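Local coordinates for protein mercuric reductase (Metallosphaera sedula, PDB 4YWO) that probably reduces mercuric ion to elemental mercury with electrons from NADPH, working as a homodimer that binds FAD, at residues V208-W213 with V219-I224; E188-Y193 with V200-R205; E382-R387 with V406-A411. All coordinates share one frame; numbering follows the deposited sequence.

Contact 1. Residues V208-W213 with V219-I224; sequences VLIPDW and VEARRI
Leu209 and Ile210 both close on the methyl of Ala221, which helix 215-227 turns toward the loop before it. Leu209 comes with one branch. Leu209 CD1 lies 4.0 Å from Ala221 CB and also rests on the helix backbone, 3.7 Å from Arg222 N. The leucine has CG opposite its carbonyl carbon (chi1 -63°) and an extended second torsion, which carries CD1 across to the helix. Ile210 reaches the alanine with the far end of its longer branch: Ile210 CD1 is 3.8 Å from Ala221 CB. Here CG1 stands between the backbone N and the carbonyl carbon (chi1 55°), and the chain then runs straight out to CD1. Ile210 CD1 has a second neighbour, since it also sits over one face of the Trp213 ring, toward the rim. A type I turn from Ile210 to Trp213 brings the indole back under the isoleucine. The backbone of this turn is closed by Trp213 N and Ile210 O, 3.0 Å apart. Leu187 of helix 184-194 touches Leu209, Ile210 and Ala221 alike. Ser218 OG, one turn before Ala221 on the helix, bonds Leu209 O. No hydrogen bond joins the two segments. The side chains that meet are apolar and mostly buried, so the contact rests on the fit of methyl groups. The bond from Ser218 is a polar link of loop to helix, made from just outside the segments.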
# COMPACT_ATOMS: atom_id res chain seq x y z
N VAL A 208 23.61 11.71 13.00
CA VAL A 208 22.80 10.63 12.42
C VAL A 208 22.25 11.12 11.08
O VAL A 208 22.20 12.29 10.79
CB VAL A 208 21.61 10.24 13.34
CG1 VAL A 208 22.13 9.69 14.65
CG2 VAL A 208 20.65 11.40 13.55
N LEU A 209 21.89 10.12 10.28
CA LEU A 209 21.14 10.39 9.05
C LEU A 209 19.72 10.85 9.40
O LEU A 209 19.18 10.45 10.44
CB LEU A 209 21.08 9.13 8.29
CG LEU A 209 22.41 8.51 7.77
CD1 LEU A 209 22.19 7.21 7.09
CD2 LEU A 209 23.15 9.48 6.84
N ILE A 210 19.07 11.57 8.48
CA ILE A 210 17.73 12.05 8.65
C ILE A 210 17.37 12.42 10.06
O ILE A 210 16.45 11.94 10.74
CB ILE A 210 16.64 11.06 8.03
CG1 ILE A 210 16.76 9.68 8.59
CG2 ILE A 210 16.70 11.08 6.51
CD1 ILE A 210 15.67 8.70 8.07
N PRO A 211 18.08 13.46 10.57
CA PRO A 211 17.92 13.75 12.02
C PRO A 211 16.66 14.41 12.40
O PRO A 211 16.34 14.49 13.56
CB PRO A 211 19.12 14.75 12.26
CG PRO A 211 19.34 15.37 10.95
CD PRO A 211 19.17 14.24 9.96
N ASP A 212 15.83 14.82 11.46
CA ASP A 212 14.50 15.31 11.83
C ASP A 212 13.37 14.24 11.75
O ASP A 212 12.22 14.57 11.99
CB ASP A 212 14.17 16.47 10.95
CG ASP A 212 15.12 17.72 11.27
OD1 ASP A 212 15.67 17.78 12.40
OD2 ASP A 212 15.32 18.61 10.43
N TRP A 213 13.74 13.04 11.46
CA TRP A 213 12.83 11.88 11.56
C TRP A 213 12.87 11.27 12.95
O TRP A 213 13.71 11.63 13.82
CB TRP A 213 13.22 10.85 10.49
CG TRP A 213 12.92 11.23 9.09
CD1 TRP A 213 13.36 12.33 8.43
CD2 TRP A 213 12.02 10.55 8.20
NE1 TRP A 213 12.76 12.38 7.17
CE2 TRP A 213 11.99 11.25 7.00
CE3 TRP A 213 11.33 9.35 8.28
CZ2 TRP A 213 11.17 10.83 5.91
CZ3 TRP A 213 10.48 8.97 7.15
CH2 TRP A 213 10.48 9.68 6.03
N VAL A 219 18.16 5.16 12.83
CA VAL A 219 18.81 3.84 12.94
C VAL A 219 18.69 2.96 11.72
O VAL A 219 19.67 2.41 11.20
CB VAL A 219 18.33 3.09 14.18
CG1 VAL A 219 18.82 1.65 14.20
CG2 VAL A 219 18.67 3.86 15.45
N GLU A 220 17.42 2.84 11.24
CA GLU A 220 17.13 2.05 10.10
C GLU A 220 17.81 2.59 8.86
O GLU A 220 18.31 1.81 8.04
CB GLU A 220 15.63 1.86 9.81
CG GLU A 220 14.78 1.17 10.86
CD GLU A 220 15.10 -0.21 11.27
OE1 GLU A 220 16.21 -0.73 10.98
OE2 GLU A 220 14.18 -0.84 11.90
N ALA A 221 17.87 3.93 8.71
CA ALA A 221 18.49 4.60 7.53
C ALA A 221 19.95 4.12 7.40
O ALA A 221 20.42 3.74 6.31
CB ALA A 221 18.37 6.08 7.61
N ARG A 222 20.68 4.10 8.54
CA ARG A 222 22.03 3.61 8.48
C ARG A 222 22.16 2.19 8.06
O ARG A 222 23.02 1.81 7.23
CB ARG A 222 22.76 3.95 9.81
CG ARG A 222 24.18 3.52 9.67
CD ARG A 222 25.02 3.44 10.93
NE ARG A 222 25.47 4.73 11.25
CZ ARG A 222 26.60 5.28 10.89
NH1 ARG A 222 27.54 4.61 10.21
NH2 ARG A 222 26.86 6.45 11.34
N ARG A 223 21.29 1.30 8.58
CA ARG A 223 21.29 -0.10 8.25
C ARG A 223 20.99 -0.35 6.79
O ARG A 223 21.63 -1.22 6.15
CB ARG A 223 20.26 -0.84 9.07
CG ARG A 223 20.62 -0.85 10.51
CD ARG A 223 19.51 -1.60 11.20
NE ARG A 223 19.85 -1.90 12.60
CZ ARG A 223 18.97 -2.03 13.54
NH1 ARG A 223 17.66 -1.97 13.29
NH2 ARG A 223 19.39 -2.26 14.80
N ILE A 224 20.03 0.44 6.26
CA ILE A 224 19.65 0.34 4.85
C ILE A 224 20.80 0.68 3.98
O ILE A 224 21.11 -0.05 3.03
CB ILE A 224 18.40 1.16 4.54
CG1 ILE A 224 17.22 0.54 5.34
CG2 ILE A 224 18.09 1.12 3.02
CD1 ILE A 224 16.02 1.47 5.46

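Contact 2. Residues E188-Y193 with V200-R205; sequences EFAQMY and VAILQR
Val200 meets helix 184-194 with both of its methyls. Val200 CG1, anti to the backbone N (chi1 178°), lies 3.8 Å from Ala190 CB. Val200 CG2 takes the other side and packs 3.9 Å from Tyr193 CB, one turn further along the helix. The tyrosine joins by its CB alone; its ring leads away from the strand, and its OH bonds Ala167 O. Ala201 points away from the helix, and its backbone pairs with strand 176-180. Ile202 CB leaves the strand to one side, but CG1, opposite the carbonyl carbon, swings the chain back so that Ile202 CD1 ends 3.7 Å from Ala190 CB. The alanine methyl meets the valine and the isoleucine in directions roughly at right angles. Met225 of helix 215-227 touches both Ala190 and Ile202. Past Ile202 the chain moves off from the helix. The axes of helix residues 188-193 and strand residues 200-203 come within 8.8 Å and run nearly antiparallel, at 167°. This is the packing of a helix on a parallel sheet in a beta-alpha-beta crossover, here strand 176-180, helix 184-194 and strand 199-203, consistent with the Rossmann-type NADP-binding domain of this reductase family.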
# COMPACT_ATOMS: atom_id res chain seq x y z
N GLU A 188 18.35 8.23 -1.17
CA GLU A 188 17.89 7.70 -2.44
C GLU A 188 19.00 7.56 -3.49
O GLU A 188 19.17 6.57 -4.09
CB GLU A 188 16.74 8.53 -2.98
CG GLU A 188 15.41 8.37 -2.19
CD GLU A 188 14.24 9.15 -2.77
OE1 GLU A 188 14.46 9.88 -3.79
OE2 GLU A 188 13.06 9.09 -2.20
N PHE A 189 19.79 8.64 -3.67
CA PHE A 189 20.88 8.53 -4.67
C PHE A 189 21.94 7.59 -4.23
O PHE A 189 22.58 6.92 -5.07
CB PHE A 189 21.47 9.96 -4.99
CG PHE A 189 20.59 10.77 -5.89
CD1 PHE A 189 20.61 10.49 -7.25
CD2 PHE A 189 19.87 11.86 -5.46
CE1 PHE A 189 19.79 11.12 -8.12
CE2 PHE A 189 19.08 12.59 -6.40
CZ PHE A 189 19.01 12.14 -7.72
N ALA A 190 22.29 7.53 -2.94
CA ALA A 190 23.27 6.56 -2.49
C ALA A 190 22.83 5.14 -2.75
O ALA A 190 23.63 4.31 -3.24
CB ALA A 190 23.63 6.72 -1.05
N GLN A 191 21.58 4.78 -2.48
CA GLN A 191 21.13 3.47 -2.78
C GLN A 191 21.09 3.22 -4.29
O GLN A 191 21.51 2.19 -4.74
CB GLN A 191 19.75 3.20 -2.18
CG GLN A 191 19.28 1.81 -2.55
CD GLN A 191 17.98 1.43 -1.77
OE1 GLN A 191 16.91 1.44 -2.43
NE2 GLN A 191 18.18 0.73 -0.71
N MET A 192 20.63 4.18 -5.09
CA MET A 192 20.57 4.09 -6.48
C MET A 192 21.95 3.78 -7.07
O MET A 192 22.10 2.78 -7.79
CB MET A 192 20.07 5.39 -7.10
CG MET A 192 19.89 5.47 -8.61
SD MET A 192 19.65 7.16 -9.21
CE MET A 192 18.14 7.67 -8.34
N TYR A 193 22.98 4.57 -6.68
CA TYR A 193 24.30 4.36 -7.31
C TYR A 193 24.98 3.19 -6.75
O TYR A 193 25.63 2.43 -7.50
CB TYR A 193 25.13 5.68 -7.15
CG TYR A 193 24.92 6.64 -8.31
CD1 TYR A 193 23.72 7.31 -8.57
CD2 TYR A 193 25.93 6.83 -9.29
CE1 TYR A 193 23.52 8.10 -9.72
CE2 TYR A 193 25.75 7.64 -10.35
CZ TYR A 193 24.59 8.28 -10.60
OH TYR A 193 24.41 9.05 -11.70
N VAL A 200 29.97 4.07 -2.92
CA VAL A 200 29.43 5.34 -2.45
C VAL A 200 29.77 5.57 -0.99
O VAL A 200 29.69 4.66 -0.16
CB VAL A 200 27.87 5.36 -2.61
CG1 VAL A 200 27.26 6.64 -2.08
CG2 VAL A 200 27.41 5.06 -4.01
N ALA A 201 30.12 6.79 -0.70
CA ALA A 201 30.20 7.29 0.66
C ALA A 201 29.29 8.45 0.92
O ALA A 201 29.24 9.39 0.12
CB ALA A 201 31.59 7.73 1.03
N ILE A 202 28.57 8.41 2.04
CA ILE A 202 27.74 9.54 2.48
C ILE A 202 28.49 10.27 3.57
O ILE A 202 28.92 9.64 4.53
CB ILE A 202 26.40 9.04 3.08
CG1 ILE A 202 25.50 8.55 1.94
CG2 ILE A 202 25.72 10.14 3.88
CD1 ILE A 202 24.27 7.79 2.46
N LEU A 203 28.63 11.57 3.43
CA LEU A 203 29.29 12.43 4.42
C LEU A 203 28.26 13.39 5.02
O LEU A 203 27.78 14.35 4.36
CB LEU A 203 30.38 13.24 3.71
CG LEU A 203 31.40 12.41 2.95
CD1 LEU A 203 32.39 13.34 2.13
CD2 LEU A 203 32.11 11.37 3.75
N GLN A 204 27.92 13.12 6.27
CA GLN A 204 26.81 13.76 6.95
C GLN A 204 27.36 14.54 8.15
O GLN A 204 28.02 13.91 8.98
CB GLN A 204 25.86 12.68 7.41
CG GLN A 204 24.75 13.10 8.37
CD GLN A 204 23.75 14.07 7.86
OE1 GLN A 204 24.02 14.91 6.96
NE2 GLN A 204 22.55 14.07 8.48
N ARG A 205 26.98 15.80 8.28
CA ARG A 205 27.47 16.62 9.42
C ARG A 205 26.84 16.23 10.73
O ARG A 205 27.53 16.06 11.74
CB ARG A 205 27.28 18.08 9.13
CG ARG A 205 27.83 19.07 10.17
CD ARG A 205 27.25 20.43 9.71
NE ARG A 205 27.92 21.62 10.21
CZ ARG A 205 29.11 22.08 9.79
NH1 ARG A 205 29.82 21.45 8.85
NH2 ARG A 205 29.60 23.20 10.33

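Contact 3. Residues E382-R387 with V406-A411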
# COMPACT_ATOMS: atom_id res chain seq x y z
N GLU A 382 7.32 -11.27 7.07
CA GLU A 382 7.97 -12.57 7.14
C GLU A 382 7.85 -13.36 5.84
O GLU A 382 8.84 -13.94 5.30
CB GLU A 382 7.38 -13.32 8.36
CG GLU A 382 7.50 -12.58 9.70
CD GLU A 382 6.69 -13.13 10.91
OE1 GLU A 382 6.69 -14.38 11.02
OE2 GLU A 382 6.05 -12.31 11.69
N ILE A 383 6.67 -13.33 5.24
CA ILE A 383 6.38 -14.06 4.01
C ILE A 383 7.23 -13.60 2.81
O ILE A 383 7.75 -14.41 2.04
CB ILE A 383 4.87 -13.99 3.66
CG1 ILE A 383 4.05 -14.78 4.68
CG2 ILE A 383 4.55 -14.47 2.21
CD1 ILE A 383 2.56 -14.49 4.63
N ILE A 384 7.51 -12.29 2.76
CA ILE A 384 8.25 -11.71 1.64
C ILE A 384 9.69 -11.38 1.98
O ILE A 384 10.32 -10.61 1.26
CB ILE A 384 7.49 -10.48 1.06
CG1 ILE A 384 7.49 -9.27 2.01
CG2 ILE A 384 6.09 -10.82 0.59
CD1 ILE A 384 6.87 -7.97 1.55
N ASN A 385 10.17 -11.91 3.08
CA ASN A 385 11.59 -11.75 3.46
C ASN A 385 11.98 -10.28 3.60
O ASN A 385 13.01 -9.83 3.06
CB ASN A 385 12.49 -12.46 2.41
CG ASN A 385 12.44 -13.96 2.53
OD1 ASN A 385 11.88 -14.50 3.49
ND2 ASN A 385 13.03 -14.68 1.56
N SER A 386 11.13 -9.50 4.29
CA SER A 386 11.43 -8.06 4.47
C SER A 386 11.16 -7.66 5.88
O SER A 386 10.30 -6.86 6.23
CB SER A 386 10.63 -7.25 3.43
OG SER A 386 11.16 -5.91 3.45
N ARG A 387 11.92 -8.28 6.79
CA ARG A 387 11.62 -8.14 8.20
C ARG A 387 12.23 -6.88 8.84
O ARG A 387 11.77 -6.54 9.94
CB ARG A 387 12.15 -9.37 8.99
CG ARG A 387 11.42 -10.65 8.60
CD ARG A 387 12.09 -11.77 9.36
NE ARG A 387 11.34 -12.97 9.43
CZ ARG A 387 11.24 -13.92 8.52
NH1 ARG A 387 11.73 -13.77 7.24
NH2 ARG A 387 10.56 -15.05 8.90
N VAL A 406 9.05 2.07 8.57
CA VAL A 406 10.10 1.61 7.65
C VAL A 406 9.67 0.17 7.33
O VAL A 406 9.46 -0.66 8.21
CB VAL A 406 11.51 1.69 8.33
CG1 VAL A 406 12.49 0.99 7.40
CG2 VAL A 406 11.86 3.10 8.65
N GLY A 407 9.64 -0.15 6.03
CA GLY A 407 9.32 -1.50 5.61
C GLY A 407 8.98 -1.54 4.12
O GLY A 407 8.98 -0.51 3.41
N GLU A 408 8.74 -2.72 3.63
CA GLU A 408 8.55 -2.92 2.20
C GLU A 408 7.25 -2.23 1.75
O GLU A 408 6.15 -2.56 2.21
CB GLU A 408 8.40 -4.44 1.90
CG GLU A 408 8.74 -4.76 0.48
CD GLU A 408 10.25 -4.51 0.18
OE1 GLU A 408 10.40 -4.05 -0.93
OE2 GLU A 408 11.24 -4.66 1.06
N ASN A 409 7.36 -1.30 0.81
CA ASN A 409 6.25 -0.62 0.21
C ASN A 409 5.37 0.09 1.23
O ASN A 409 4.21 0.32 0.98
CB ASN A 409 5.38 -1.57 -0.57
CG ASN A 409 6.09 -2.21 -1.75
OD1 ASN A 409 5.86 -3.44 -2.01
ND2 ASN A 409 6.85 -1.44 -2.49
N VAL A 410 5.97 0.56 2.37
CA VAL A 410 5.15 1.32 3.33
C VAL A 410 4.64 2.64 2.71
O VAL A 410 3.75 3.24 3.26
CB VAL A 410 5.81 1.45 4.70
CG1 VAL A 410 5.99 0.12 5.39
CG2 VAL A 410 7.12 2.24 4.68
N ALA A 411 5.25 3.11 1.63
CA ALA A 411 4.68 4.24 0.96
C ALA A 411 3.20 4.07 0.58
O ALA A 411 2.46 5.08 0.58
CB ALA A 411 5.43 4.52 -0.31
O HOH W 1 8.44 -4.92 5.46
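Glu408 reaches across to Ile384 and Ser386, and its side chain meets them atom by atom. Glu408 CB lies 3.5 Å from Ser386 OG and also faces the end of Ile384. Glu408 CG packs 3.9 Å from Ile384 CD1, where the two side chains cross at a slant. CG is anti to the backbone N (chi1 -157°), and a bend at the second torsion (66°) turns the carboxylate back toward the serine. At the tip, Glu408 OE2 accepts a hydrogen bond from Ser386 OG at 2.7 Å, through the lone pair that points away from OE1. The other oxygen, OE1, is bonded by Gln348 NE2. A water adds a second link, giving a hydrogen to Ser386 O at 2.8 Å and accepting one from Glu408 N at 2.9 Å. Ser386 is placed by a Schellman motif that ends helix 379-383, with Asn385, at positive phi, as its C-prime residue. Arg63 of the second subunit bonds Ile383 O at this helix end. Each carboxylate oxygen of Glu408 therefore has a donor, which probably favours the ionised form, and the bond and water together tie the helix end to the turn that begins at the end of strand 399-407.

The contacts follow one another along the chain: contact 2 closes before contact 1 opens, and contact 3 comes last. Contacts 1 and 2 have centres about 12 Å apart and touch, through Leu209 with Ile202 and Ile224 with Gln191. Strand 199-203 leads through the loop of contact 1 into helix 215-227, so they are successive steps across one parallel sheet. Contact 3 belongs to the dimerisation region, built on an antiparallel sheet. Its centre is about 17 Å from that of contact 1, yet Val406 packs on Glu220 and Ile224. Helix 215-227 thus packs against both regions. The centre of contact 3 is about 22 Å from that of contact 2, and contact 3 also borders the second subunit.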